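Protein argonaute (Marinitoga piezophila, PDB 5I4A) uses short RNA guides with a 5'-hydroxyl end to bind complementary DNA or RNA targets and cleave them, with manganese preferred for DNA cleavage. Local coordinates at residues 305-310 / 402-407; 351-356 / 377-382. One frame throughout, in Å; residues are numbered along the deposited sequence.

Contact 1: residues 305-310 / 402-407; sequences KKQFFE and ILKEKL. With nucleotides of chain B.
CG of E310 lies anti to its carbonyl carbon (chi1 -66°) and the chain runs on extended; K404 bends at chi3 (75°), and the two side chains meet at a slant. Their salt bridge is long and its hydrogen bond weak, 3.5 Å from K404 NZ to E310 OE1, and CD of the same lysine is as near to that oxygen. A water closes the gap: it accepts from K404 NZ at 2.9 Å and donates to E310 OE1. The stronger partner of the ammonium is D380, which also takes a hydrogen bond from Q307 NE2; the other end of that amide, OE1, accepts from S303 N, while Q307 CG packs on K404 CD at 4.2 Å. In the parallel sheet of the Mid domain, this is the C-terminal end of strand 398-403, where the chain turns into helix 404-409 with L403 as N-cap residue. Here the guide RNA is held: L403 N gives an almost straight hydrogen bond (178°) of 2.6 Å to OP2 of A2 of chain B. The extended chain of K406, three residues on in the helix, passes the phosphate oxygens, and its NZ bonds both OP1 and N7 of A2, each at 2.8 Å.

Contact 2: residues 351-356 / 377-382; sequences FLYNPE and VLLDKY. With nucleotides of chain B.
The parallel sheet of the Mid domain's Rossmann-like fold frames this contact: strand 295-302 runs between strands 350-352 and 374-379, and Y353 reaches across the C-terminal end of that strand from one neighbour to the other. CG of Y353 sits between the backbone N and the carbonyl carbon (chi1 71°), which sends the ring toward 377-382. Its hydroxyl gives a short hydrogen bond, 2.6 Å from Y353 OH to L378 O. The acceptor lies at the edge of the ring, in its plane, whereas the donor is tilted 31° from the carbonyl plane of L378, with a C=O...O angle of 138°. The same carbonyl also accepts from Q307 NE2, so two side chains share one buried backbone oxygen. A water donates to Y353 OH and accepts from D380 N, linking the phenol oxygen to the backbone just after the strand. Apolar contact backs this up: V377 CG1 meets Y353 CE1 at 3.6 Å, the two side chains crossing at a slant, and F301 of the central strand touches both. OD2 of D380 bonds S303 OG. Past it, the loop meets the first guide nucleotide, consistent with the 5'-end site in Mid domains of other Argonautes. L379 sends CD2 to 4.0 Å from Y353 OH and CD1 to the base oxygen O2 of U1 of chain B. The ring of Y382 lies with one face against that uracil, offset toward the rim, and N3 of U1 stands 3.4 Å from Y382 CZ.

Both contacts sit at the C-terminal ends of the strands of the Mid domain's parallel sheet, their centres about 9 Å apart, and the neighbouring strands 374-379 and 398-403 join them. Contact 2 is buried and rests on a tyrosine hydroxyl, a backbone carbonyl and apolar side chains; contact 1 is only partly buried and is mainly charged, with an exposed glutamate, E310. D380 ties them together through its salt bridge to K404, and K404 N probably donates to L379 O. They also meet the RNA differently: 402-407 binds the phosphate and base of A2 through polar groups, whereas 377-382 meets U1 by packing.

Contact 1: residues 305-310 / 402-407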
loop_
_atom_site.group_PDB
_atom_site.type_symbol
_atom_site.label_atom_id
_atom_site.label_comp_id
_atom_site.label_asym_id
_atom_site.label_seq_id
_atom_site.Cartn_x
_atom_site.Cartn_y
_atom_site.Cartn_z
ATOM N N LYS A 305 22.168 -9.588 -31.247
ATOM C CA LYS A 305 21.688 -9.940 -32.579
ATOM C C LYS A 305 20.771 -11.155 -32.519
ATOM O O LYS A 305 19.753 -11.210 -33.219
ATOM C CB LYS A 305 22.868 -10.204 -33.516
ATOM C CG LYS A 305 23.646 -8.962 -33.922
ATOM C CD LYS A 305 22.816 -8.050 -34.811
ATOM C CE LYS A 305 23.652 -6.900 -35.359
ATOM N NZ LYS A 305 22.885 -6.069 -36.331
ATOM N N LYS A 306 21.108 -12.132 -31.673
ATOM C CA LYS A 306 20.289 -13.336 -31.564
ATOM C C LYS A 306 18.869 -12.996 -31.135
ATOM O O LYS A 306 17.897 -13.475 -31.731
ATOM C CB LYS A 306 20.918 -14.323 -30.580
ATOM C CG LYS A 306 20.180 -15.652 -30.508
ATOM C CD LYS A 306 20.152 -16.204 -29.092
ATOM C CE LYS A 306 21.202 -17.281 -28.887
ATOM N NZ LYS A 306 21.122 -17.871 -27.520
ATOM N N GLN A 307 18.729 -12.163 -30.101
ATOM C CA GLN A 307 17.400 -11.787 -29.630
ATOM C C GLN A 307 16.590 -11.129 -30.739
ATOM O O GLN A 307 15.386 -11.376 -30.868
ATOM C CB GLN A 307 17.511 -10.854 -28.427
ATOM C CG GLN A 307 16.167 -10.445 -27.853
ATOM C CD GLN A 307 16.247 -9.159 -27.066
ATOM O OE1 GLN A 307 16.615 -8.116 -27.600
ATOM N NE2 GLN A 307 15.896 -9.223 -25.788
ATOM N N PHE A 308 17.238 -10.288 -31.552
ATOM C CA PHE A 308 16.551 -9.677 -32.685
ATOM C C PHE A 308 15.983 -10.741 -33.614
ATOM O O PHE A 308 14.809 -10.684 -34.002
ATOM C CB PHE A 308 17.503 -8.757 -33.452
ATOM C CG PHE A 308 16.947 -8.271 -34.762
ATOM C CD1 PHE A 308 16.153 -7.137 -34.814
ATOM C CD2 PHE A 308 17.207 -8.955 -35.942
ATOM C CE1 PHE A 308 15.632 -6.692 -36.015
ATOM C CE2 PHE A 308 16.687 -8.517 -37.144
ATOM C CZ PHE A 308 15.899 -7.382 -37.182
ATOM N N PHE A 309 16.806 -11.722 -33.987
ATOM C CA PHE A 309 16.345 -12.750 -34.914
ATOM C C PHE A 309 15.278 -13.638 -34.283
ATOM O O PHE A 309 14.401 -14.145 -34.992
ATOM C CB PHE A 309 17.531 -13.579 -35.408
ATOM C CG PHE A 309 18.440 -12.830 -36.345
ATOM C CD1 PHE A 309 17.982 -12.412 -37.585
ATOM C CD2 PHE A 309 19.747 -12.548 -35.992
ATOM C CE1 PHE A 309 18.811 -11.724 -38.452
ATOM C CE2 PHE A 309 20.584 -11.861 -36.854
ATOM C CZ PHE A 309 20.115 -11.448 -38.085
ATOM N N GLU A 310 15.321 -13.818 -32.960
ATOM C CA GLU A 310 14.288 -14.597 -32.284
ATOM C C GLU A 310 12.911 -13.964 -32.437
ATOM O O GLU A 310 11.899 -14.674 -32.440
ATOM C CB GLU A 310 14.622 -14.748 -30.800
ATOM C CG GLU A 310 15.862 -15.568 -30.496
ATOM C CD GLU A 310 16.168 -15.609 -29.010
ATOM O OE1 GLU A 310 15.356 -15.079 -28.221
ATOM O OE2 GLU A 310 17.220 -16.165 -28.628
ATOM N N ILE A 402 10.074 -3.787 -22.604
ATOM C CA ILE A 402 9.013 -4.769 -22.817
ATOM C C ILE A 402 9.642 -6.154 -22.899
ATOM O O ILE A 402 10.723 -6.327 -23.471
ATOM C CB ILE A 402 8.175 -4.443 -24.074
ATOM C CG1 ILE A 402 7.051 -5.470 -24.252
ATOM C CG2 ILE A 402 9.058 -4.370 -25.318
ATOM C CD1 ILE A 402 6.038 -5.102 -25.311
ATOM N N LEU A 403 8.966 -7.135 -22.307
ATOM C CA LEU A 403 9.466 -8.501 -22.306
ATOM C C LEU A 403 9.455 -9.083 -23.714
ATOM O O LEU A 403 8.471 -8.951 -24.449
ATOM C CB LEU A 403 8.627 -9.364 -21.363
ATOM C CG LEU A 403 8.695 -8.956 -19.891
ATOM C CD1 LEU A 403 7.779 -9.823 -19.041
ATOM C CD2 LEU A 403 10.129 -9.040 -19.392
ATOM N N LYS A 404 10.565 -9.729 -24.084
ATOM C CA LYS A 404 10.670 -10.367 -25.395
ATOM C C LYS A 404 9.523 -11.339 -25.635
ATOM O O LYS A 404 8.987 -11.414 -26.747
ATOM C CB LYS A 404 12.023 -11.077 -25.518
ATOM C CG LYS A 404 11.968 -12.451 -26.183
ATOM C CD LYS A 404 13.340 -13.121 -26.217
ATOM C CE LYS A 404 13.742 -13.666 -24.852
ATOM N NZ LYS A 404 15.139 -14.191 -24.851
ATOM N N GLU A 405 9.118 -12.081 -24.598
ATOM C CA GLU A 405 8.050 -13.064 -24.767
ATOM C C GLU A 405 6.722 -12.407 -25.113
ATOM O O GLU A 405 5.908 -12.998 -25.830
ATOM C CB GLU A 405 7.895 -13.923 -23.509
ATOM C CG GLU A 405 8.047 -13.184 -22.192
ATOM C CD GLU A 405 9.472 -13.206 -21.686
ATOM O OE1 GLU A 405 10.362 -12.662 -22.377
ATOM O OE2 GLU A 405 9.702 -13.786 -20.604
ATOM N N LYS A 406 6.478 -11.196 -24.614
ATOM C CA LYS A 406 5.232 -10.512 -24.936
ATOM C C LYS A 406 5.248 -9.904 -26.331
ATOM O O LYS A 406 4.177 -9.653 -26.893
ATOM C CB LYS A 406 4.935 -9.442 -23.886
ATOM C CG LYS A 406 4.689 -10.029 -22.504
ATOM C CD LYS A 406 4.384 -8.958 -21.470
ATOM C CE LYS A 406 4.188 -9.577 -20.092
ATOM N NZ LYS A 406 3.677 -8.592 -19.097
ATOM N N LEU A 407 6.429 -9.666 -26.903
ATOM C CA LEU A 407 6.504 -9.331 -28.319
ATOM C C LEU A 407 6.407 -10.572 -29.194
ATOM O O LEU A 407 5.978 -10.478 -30.348
ATOM C CB LEU A 407 7.797 -8.575 -28.632
ATOM C CG LEU A 407 7.779 -7.069 -28.364
ATOM C CD1 LEU A 407 8.969 -6.389 -29.023
ATOM C CD2 LEU A 407 6.475 -6.464 -28.853
ATOM P P A B 2 6.400 -6.004 -19.778
ATOM O OP1 A B 2 5.827 -6.900 -18.747
ATOM O OP2 A B 2 6.719 -6.538 -21.125
ATOM O "O5'" A B 2 5.381 -4.792 -19.947
ATOM C "C5'" A B 2 5.671 -3.688 -20.792
ATOM C "C4'" A B 2 4.449 -2.831 -20.981
ATOM O "O4'" A B 2 3.480 -3.559 -21.783
ATOM C "C3'" A B 2 3.698 -2.487 -19.705
ATOM O "O3'" A B 2 4.243 -1.374 -19.019
ATOM C "C2'" A B 2 2.274 -2.279 -20.198
ATOM O "O2'" A B 2 2.130 -1.010 -20.818
ATOM C "C1'" A B 2 2.180 -3.356 -21.274
ATOM N N9 A B 2 1.713 -4.639 -20.718
ATOM C C8 A B 2 2.456 -5.767 -20.478
ATOM N N7 A B 2 1.767 -6.764 -19.974
ATOM C C5 A B 2 0.479 -6.249 -19.873
ATOM C C6 A B 2 -0.728 -6.801 -19.411
ATOM N N6 A B 2 -0.842 -8.049 -18.942
ATOM N N1 A B 2 -1.828 -6.017 -19.443
ATOM C C2 A B 2 -1.716 -4.769 -19.912
ATOM N N3 A B 2 -0.634 -4.144 -20.371
ATOM C C4 A B 2 0.437 -4.947 -20.326
ATOM O "O5'" U B 1 7.507 -2.101 -16.308
ATOM C "C5'" U B 1 8.086 -1.993 -17.605
ATOM C "C4'" U B 1 8.589 -3.324 -18.110
ATOM O "O4'" U B 1 9.761 -3.713 -17.345
ATOM C "C3'" U B 1 7.599 -4.482 -18.010
ATOM O "O3'" U B 1 7.716 -5.326 -19.155
ATOM C "C2'" U B 1 8.060 -5.233 -16.764
ATOM O "O2'" U B 1 7.758 -6.614 -16.772
ATOM C "C1'" U B 1 9.568 -4.994 -16.777
ATOM N N1 U B 1 10.152 -4.973 -15.430
ATOM C C2 U B 1 11.185 -5.836 -15.114
ATOM O O2 U B 1 11.657 -6.630 -15.912
ATOM N N3 U B 1 11.649 -5.730 -13.824
ATOM C C4 U B 1 11.186 -4.869 -12.842
ATOM O O4 U B 1 11.698 -4.882 -11.724
ATOM C C5 U B 1 10.117 -4.015 -13.251
ATOM C C6 U B 1 9.649 -4.099 -14.498
HETATM O O HOH W 1 17.424 -13.696 -26.608
#

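Contact 2: residues 351-356 / 377-382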
loop_
_atom_site.group_PDB
_atom_site.type_symbol
_atom_site.label_atom_id
_atom_site.label_comp_id
_atom_site.label_asym_id
_atom_site.label_seq_id
_atom_site.Cartn_x
_atom_site.Cartn_y
_atom_site.Cartn_z
ATOM N N PHE A 351 19.309 -0.911 -32.348
ATOM C CA PHE A 351 20.594 -0.774 -31.685
ATOM C C PHE A 351 20.704 -1.844 -30.612
ATOM O O PHE A 351 19.718 -2.472 -30.224
ATOM C CB PHE A 351 20.763 0.627 -31.082
ATOM C CG PHE A 351 20.455 1.735 -32.045
ATOM C CD1 PHE A 351 19.161 2.205 -32.185
ATOM C CD2 PHE A 351 21.455 2.291 -32.827
ATOM C CE1 PHE A 351 18.869 3.214 -33.079
ATOM C CE2 PHE A 351 21.169 3.304 -33.722
ATOM C CZ PHE A 351 19.874 3.763 -33.849
ATOM N N LEU A 352 21.923 -2.052 -30.132
ATOM C CA LEU A 352 22.186 -3.045 -29.105
ATOM C C LEU A 352 22.426 -2.369 -27.763
ATOM O O LEU A 352 22.853 -1.213 -27.693
ATOM C CB LEU A 352 23.396 -3.908 -29.472
ATOM C CG LEU A 352 23.264 -4.836 -30.682
ATOM C CD1 LEU A 352 24.568 -5.571 -30.933
ATOM C CD2 LEU A 352 22.118 -5.820 -30.489
ATOM N N TYR A 353 22.119 -3.095 -26.693
ATOM C CA TYR A 353 22.546 -2.712 -25.359
ATOM C C TYR A 353 23.205 -3.916 -24.711
ATOM O O TYR A 353 22.961 -5.063 -25.091
ATOM C CB TYR A 353 21.385 -2.190 -24.494
ATOM C CG TYR A 353 20.387 -3.237 -24.046
ATOM C CD1 TYR A 353 19.297 -3.571 -24.837
ATOM C CD2 TYR A 353 20.523 -3.872 -22.819
ATOM C CE1 TYR A 353 18.379 -4.518 -24.426
ATOM C CE2 TYR A 353 19.611 -4.819 -22.400
ATOM C CZ TYR A 353 18.541 -5.139 -23.209
ATOM O OH TYR A 353 17.626 -6.082 -22.794
ATOM N N ASN A 354 24.065 -3.640 -23.746
ATOM C CA ASN A 354 24.757 -4.698 -23.027
ATOM C C ASN A 354 23.838 -5.220 -21.931
ATOM O O ASN A 354 23.621 -4.528 -20.932
ATOM C CB ASN A 354 26.076 -4.169 -22.454
ATOM C CG ASN A 354 26.908 -5.248 -21.786
ATOM O OD1 ASN A 354 26.394 -6.075 -21.035
ATOM N ND2 ASN A 354 28.207 -5.236 -22.051
ATOM N N PRO A 355 23.286 -6.430 -22.073
ATOM C CA PRO A 355 22.364 -6.938 -21.044
ATOM C C PRO A 355 23.056 -7.306 -19.749
ATOM O O PRO A 355 22.383 -7.434 -18.719
ATOM C CB PRO A 355 21.743 -8.168 -21.711
ATOM C CG PRO A 355 22.824 -8.664 -22.613
ATOM C CD PRO A 355 23.556 -7.438 -23.114
ATOM N N GLU A 356 24.375 -7.490 -19.774
ATOM C CA GLU A 356 25.134 -7.804 -18.571
ATOM C C GLU A 356 25.301 -6.568 -17.694
ATOM O O GLU A 356 25.064 -6.616 -16.482
ATOM C CB GLU A 356 26.495 -8.379 -18.972
ATOM C CG GLU A 356 27.153 -9.295 -17.968
ATOM C CD GLU A 356 28.503 -9.785 -18.460
ATOM O OE1 GLU A 356 28.710 -9.812 -19.693
ATOM O OE2 GLU A 356 29.360 -10.127 -17.620
ATOM N N VAL A 377 12.932 -1.197 -25.532
ATOM C CA VAL A 377 14.053 -1.995 -25.054
ATOM C C VAL A 377 13.528 -3.394 -24.768
ATOM O O VAL A 377 12.691 -3.580 -23.875
ATOM C CB VAL A 377 14.692 -1.377 -23.805
ATOM C CG1 VAL A 377 15.867 -2.219 -23.332
ATOM C CG2 VAL A 377 15.119 0.053 -24.099
ATOM N N LEU A 378 14.003 -4.373 -25.531
ATOM C CA LEU A 378 13.532 -5.742 -25.389
ATOM C C LEU A 378 14.298 -6.438 -24.272
ATOM O O LEU A 378 15.529 -6.555 -24.330
ATOM C CB LEU A 378 13.687 -6.502 -26.706
ATOM C CG LEU A 378 12.640 -6.232 -27.786
ATOM C CD1 LEU A 378 12.898 -4.911 -28.504
ATOM C CD2 LEU A 378 12.595 -7.390 -28.773
ATOM N N LEU A 379 13.571 -6.887 -23.254
ATOM C CA LEU A 379 14.142 -7.630 -22.141
ATOM C C LEU A 379 13.998 -9.123 -22.400
ATOM O O LEU A 379 12.934 -9.588 -22.815
ATOM C CB LEU A 379 13.452 -7.261 -20.826
ATOM C CG LEU A 379 13.289 -5.777 -20.485
ATOM C CD1 LEU A 379 12.503 -5.611 -19.196
ATOM C CD2 LEU A 379 14.640 -5.078 -20.382
ATOM N N ASP A 380 15.074 -9.871 -22.152
ATOM C CA ASP A 380 15.030 -11.317 -22.344
ATOM C C ASP A 380 14.135 -11.997 -21.316
ATOM O O ASP A 380 13.498 -13.011 -21.621
ATOM C CB ASP A 380 16.442 -11.895 -22.280
ATOM C CG ASP A 380 17.255 -11.571 -23.514
ATOM O OD1 ASP A 380 16.748 -11.793 -24.633
ATOM O OD2 ASP A 380 18.396 -11.085 -23.364
ATOM N N LYS A 381 14.068 -11.449 -20.108
ATOM C CA LYS A 381 13.273 -12.015 -19.027
ATOM C C LYS A 381 12.988 -10.901 -18.033
ATOM O O LYS A 381 13.583 -9.822 -18.097
ATOM C CB LYS A 381 14.005 -13.178 -18.352
ATOM C CG LYS A 381 15.385 -12.789 -17.846
ATOM C CD LYS A 381 16.008 -13.872 -16.984
ATOM C CE LYS A 381 17.310 -13.380 -16.367
ATOM N NZ LYS A 381 17.103 -12.147 -15.553
ATOM N N TYR A 382 12.073 -11.173 -17.106
ATOM C CA TYR A 382 11.808 -10.214 -16.043
ATOM C C TYR A 382 13.077 -9.995 -15.229
ATOM O O TYR A 382 13.722 -10.951 -14.790
ATOM C CB TYR A 382 10.671 -10.700 -15.145
ATOM C CG TYR A 382 10.096 -9.618 -14.256
ATOM C CD1 TYR A 382 9.109 -8.759 -14.727
ATOM C CD2 TYR A 382 10.537 -9.453 -12.949
ATOM C CE1 TYR A 382 8.578 -7.768 -13.922
ATOM C CE2 TYR A 382 10.012 -8.465 -12.136
ATOM C CZ TYR A 382 9.033 -7.625 -12.628
ATOM O OH TYR A 382 8.506 -6.639 -11.825
ATOM O "O5'" U B 1 7.507 -2.101 -16.308
ATOM C "C5'" U B 1 8.086 -1.993 -17.605
ATOM C "C4'" U B 1 8.589 -3.324 -18.110
ATOM O "O4'" U B 1 9.761 -3.713 -17.345
ATOM C "C3'" U B 1 7.599 -4.482 -18.010
ATOM O "O3'" U B 1 7.716 -5.326 -19.155
ATOM C "C2'" U B 1 8.060 -5.233 -16.764
ATOM O "O2'" U B 1 7.758 -6.614 -16.772
ATOM C "C1'" U B 1 9.568 -4.994 -16.777
ATOM N N1 U B 1 10.152 -4.973 -15.430
ATOM C C2 U B 1 11.185 -5.836 -15.114
ATOM O O2 U B 1 11.657 -6.630 -15.912
ATOM N N3 U B 1 11.649 -5.730 -13.824
ATOM C C4 U B 1 11.186 -4.869 -12.842
ATOM O O4 U B 1 11.698 -4.882 -11.724
ATOM C C5 U B 1 10.117 -4.015 -13.251
ATOM C C6 U B 1 9.649 -4.099 -14.498
HETATM O O HOH W 2 17.547 -8.355 -20.682
#